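Local structure of squalene synthase HpnC (Alicyclobacillus acidocaldarius subsp. acidocaldarius, 4HD1) at residues R23-N28 against F50-D55. The protein probably acts as a squalene synthase of the squalene/phytoene synthase family, a transferase working on prenyl diphosphates. Residues are numbered along the deposited sequence; the frame is centred on the assembly and turned at random.
Sequences RSHYEN and FCRGVD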
loop_
_atom_site.group_PDB
_atom_site.type_symbol
_atom_site.label_atom_id
_atom_site.label_comp_id
_atom_site.label_asym_id
_atom_site.label_seq_id
_atom_site.Cartn_x
_atom_site.Cartn_y
_atom_site.Cartn_z
ATOM N N ARG A 23 -15.629 -1.764 -2.824
ATOM C CA ARG A 23 -16.363 -1.959 -1.570
ATOM C C ARG A 23 -16.391 -3.415 -1.099
ATOM O O ARG A 23 -16.313 -3.673 0.099
ATOM C CB ARG A 23 -17.775 -1.367 -1.652
ATOM C CG ARG A 23 -17.783 0.157 -1.678
ATOM C CD ARG A 23 -19.188 0.737 -1.779
ATOM N NE ARG A 23 -19.855 0.834 -0.477
ATOM C CZ ARG A 23 -20.940 0.145 -0.119
ATOM N NH1 ARG A 23 -21.517 -0.709 -0.959
ATOM N NH2 ARG A 23 -21.457 0.318 1.090
ATOM N N SER A 24 -16.466 -4.359 -2.033
ATOM C CA SER A 24 -16.478 -5.776 -1.672
ATOM C C SER A 24 -15.098 -6.298 -1.257
ATOM O O SER A 24 -15.004 -7.193 -0.422
ATOM C CB SER A 24 -17.041 -6.631 -2.806
ATOM O OG SER A 24 -16.041 -6.921 -3.768
ATOM N N HIS A 25 -14.038 -5.741 -1.840
ATOM C CA HIS A 25 -12.669 -6.189 -1.551
ATOM C C HIS A 25 -12.068 -5.555 -0.322
ATOM O O HIS A 25 -11.374 -6.224 0.441
ATOM C CB HIS A 25 -11.758 -5.978 -2.761
ATOM C CG HIS A 25 -10.368 -6.557 -2.596
ATOM N ND1 HIS A 25 -10.111 -7.871 -2.729
ATOM C CD2 HIS A 25 -9.147 -5.945 -2.314
ATOM C CE1 HIS A 25 -8.795 -8.093 -2.534
ATOM N NE2 HIS A 25 -8.207 -6.914 -2.281
ATOM N N TYR A 26 -12.316 -4.263 -0.119
ATOM C CA TYR A 26 -11.743 -3.541 1.021
ATOM C C TYR A 26 -12.801 -3.278 2.090
ATOM O O TYR A 26 -13.636 -2.381 1.943
ATOM C CB TYR A 26 -11.084 -2.226 0.570
ATOM C CG TYR A 26 -9.951 -2.389 -0.432
ATOM C CD1 TYR A 26 -8.629 -2.551 -0.003
ATOM C CD2 TYR A 26 -10.200 -2.374 -1.808
ATOM C CE1 TYR A 26 -7.593 -2.699 -0.917
ATOM C CE2 TYR A 26 -9.172 -2.519 -2.728
ATOM C CZ TYR A 26 -7.872 -2.684 -2.278
ATOM O OH TYR A 26 -6.848 -2.830 -3.187
ATOM N N GLU A 27 -12.755 -4.062 3.164
ATOM C CA GLU A 27 -13.761 -4.001 4.229
ATOM C C GLU A 27 -13.844 -2.639 4.914
ATOM O O GLU A 27 -14.911 -2.234 5.365
ATOM C CB GLU A 27 -13.548 -5.112 5.271
ATOM C CG GLU A 27 -12.134 -5.241 5.830
ATOM C CD GLU A 27 -11.304 -6.302 5.117
ATOM O OE1 GLU A 27 -11.077 -6.176 3.895
ATOM O OE2 GLU A 27 -10.866 -7.262 5.787
ATOM N N ASN A 28 -12.723 -1.932 4.972
ATOM C CA ASN A 28 -12.666 -0.671 5.691
ATOM C C ASN A 28 -12.709 0.571 4.814
ATOM O O ASN A 28 -12.302 1.648 5.251
ATOM C CB ASN A 28 -11.423 -0.642 6.577
ATOM C CG ASN A 28 -11.593 -1.468 7.830
ATOM O OD1 ASN A 28 -12.455 -1.180 8.660
ATOM N ND2 ASN A 28 -10.770 -2.502 7.978
ATOM N N PHE A 50 -8.092 -1.017 -9.486
ATOM C CA PHE A 50 -6.817 -1.408 -10.082
ATOM C C PHE A 50 -5.941 -2.222 -9.111
ATOM O O PHE A 50 -5.383 -3.248 -9.499
ATOM C CB PHE A 50 -6.050 -0.195 -10.624
ATOM C CG PHE A 50 -4.634 -0.516 -11.028
ATOM C CD1 PHE A 50 -4.343 -0.944 -12.325
ATOM C CD2 PHE A 50 -3.595 -0.422 -10.105
ATOM C CE1 PHE A 50 -3.045 -1.256 -12.694
ATOM C CE2 PHE A 50 -2.297 -0.739 -10.465
ATOM C CZ PHE A 50 -2.021 -1.155 -11.762
ATOM N N CYS A 51 -5.819 -1.766 -7.864
ATOM C CA CYS A 51 -5.026 -2.480 -6.851
ATOM C C CYS A 51 -5.620 -3.851 -6.511
ATOM O O CYS A 51 -4.884 -4.814 -6.313
ATOM C CB CYS A 51 -4.874 -1.653 -5.573
ATOM S SG CYS A 51 -4.021 -0.079 -5.797
ATOM N N ARG A 52 -6.950 -3.928 -6.441
ATOM C CA ARG A 52 -7.641 -5.198 -6.243
ATOM C C ARG A 52 -7.242 -6.193 -7.337
ATOM O O ARG A 52 -7.003 -7.368 -7.059
ATOM C CB ARG A 52 -9.163 -5.004 -6.227
ATOM C CG ARG A 52 -9.952 -6.301 -6.075
ATOM C CD ARG A 52 -11.256 -6.280 -6.858
ATOM N NE ARG A 52 -11.800 -7.627 -7.037
ATOM C CZ ARG A 52 -12.830 -8.135 -6.362
ATOM N NH1 ARG A 52 -13.466 -7.409 -5.447
ATOM N NH2 ARG A 52 -13.231 -9.376 -6.608
ATOM N N GLY A 53 -7.165 -5.704 -8.574
ATOM C CA GLY A 53 -6.768 -6.520 -9.719
ATOM C C GLY A 53 -5.387 -7.123 -9.545
ATOM O O GLY A 53 -5.173 -8.282 -9.878
ATOM N N VAL A 54 -4.449 -6.340 -9.012
ATOM C CA VAL A 54 -3.102 -6.850 -8.730
ATOM C C VAL A 54 -3.120 -7.856 -7.569
ATOM O O VAL A 54 -2.441 -8.882 -7.631
ATOM C CB VAL A 54 -2.070 -5.724 -8.458
ATOM C CG1 VAL A 54 -0.649 -6.283 -8.476
ATOM C CG2 VAL A 54 -2.197 -4.602 -9.481
ATOM N N ASP A 55 -3.900 -7.567 -6.525
ATOM C CA ASP A 55 -4.058 -8.488 -5.392
ATOM C C ASP A 55 -4.553 -9.867 -5.827
ATOM O O ASP A 55 -4.001 -10.884 -5.412
ATOM C CB ASP A 55 -5.008 -7.912 -4.336
ATOM C CG ASP A 55 -4.383 -6.785 -3.522
ATOM O OD1 ASP A 55 -3.168 -6.522 -3.668
ATOM O OD2 ASP A 55 -5.117 -6.160 -2.723
#
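A His-carboxylate hydrogen bond joins His25, at the end of helix 12-25, to Asp55 on helix 41-56, within the all-helical squalene/phytoene synthase fold. His25 NE2 donates to the anti lone pair of Asp55 OD2 at 3.2 Å, the oxygen lying 19° out of the imidazole plane. CG anti to the backbone N (chi1 -173°) carries the imidazole toward helix 41-56, and Arg52 CG lies over one face of it, 3.7 Å from the centroid of the His25 ring, in a CH-pi contact. Beyond it the guanidinium is tilted 51° to the imidazole, and Arg52 NH1 bonds weakly to Ser24 OG at 3.1 Å, the hydroxyl lying at the guanidinium edge. The same NH1 is held more strongly by the carbonyl oxygen of Leu21, so Arg52 bonds to two residues near the end of helix 12-25. An alanine in place of His25 would probably leave Asp55 OD2 without its imidazole donor and Arg52 CG without the ring it packs on. Tyr26, just past the helix end, reaches across to set OH 3.3 Å from Cys51 CB, and its ring meets Tyr48 edge-to-face. Behind the contact, buried Phe50 and Val54 pack against helices 65-81 and 104-118, and Cys51 against helix 104-118.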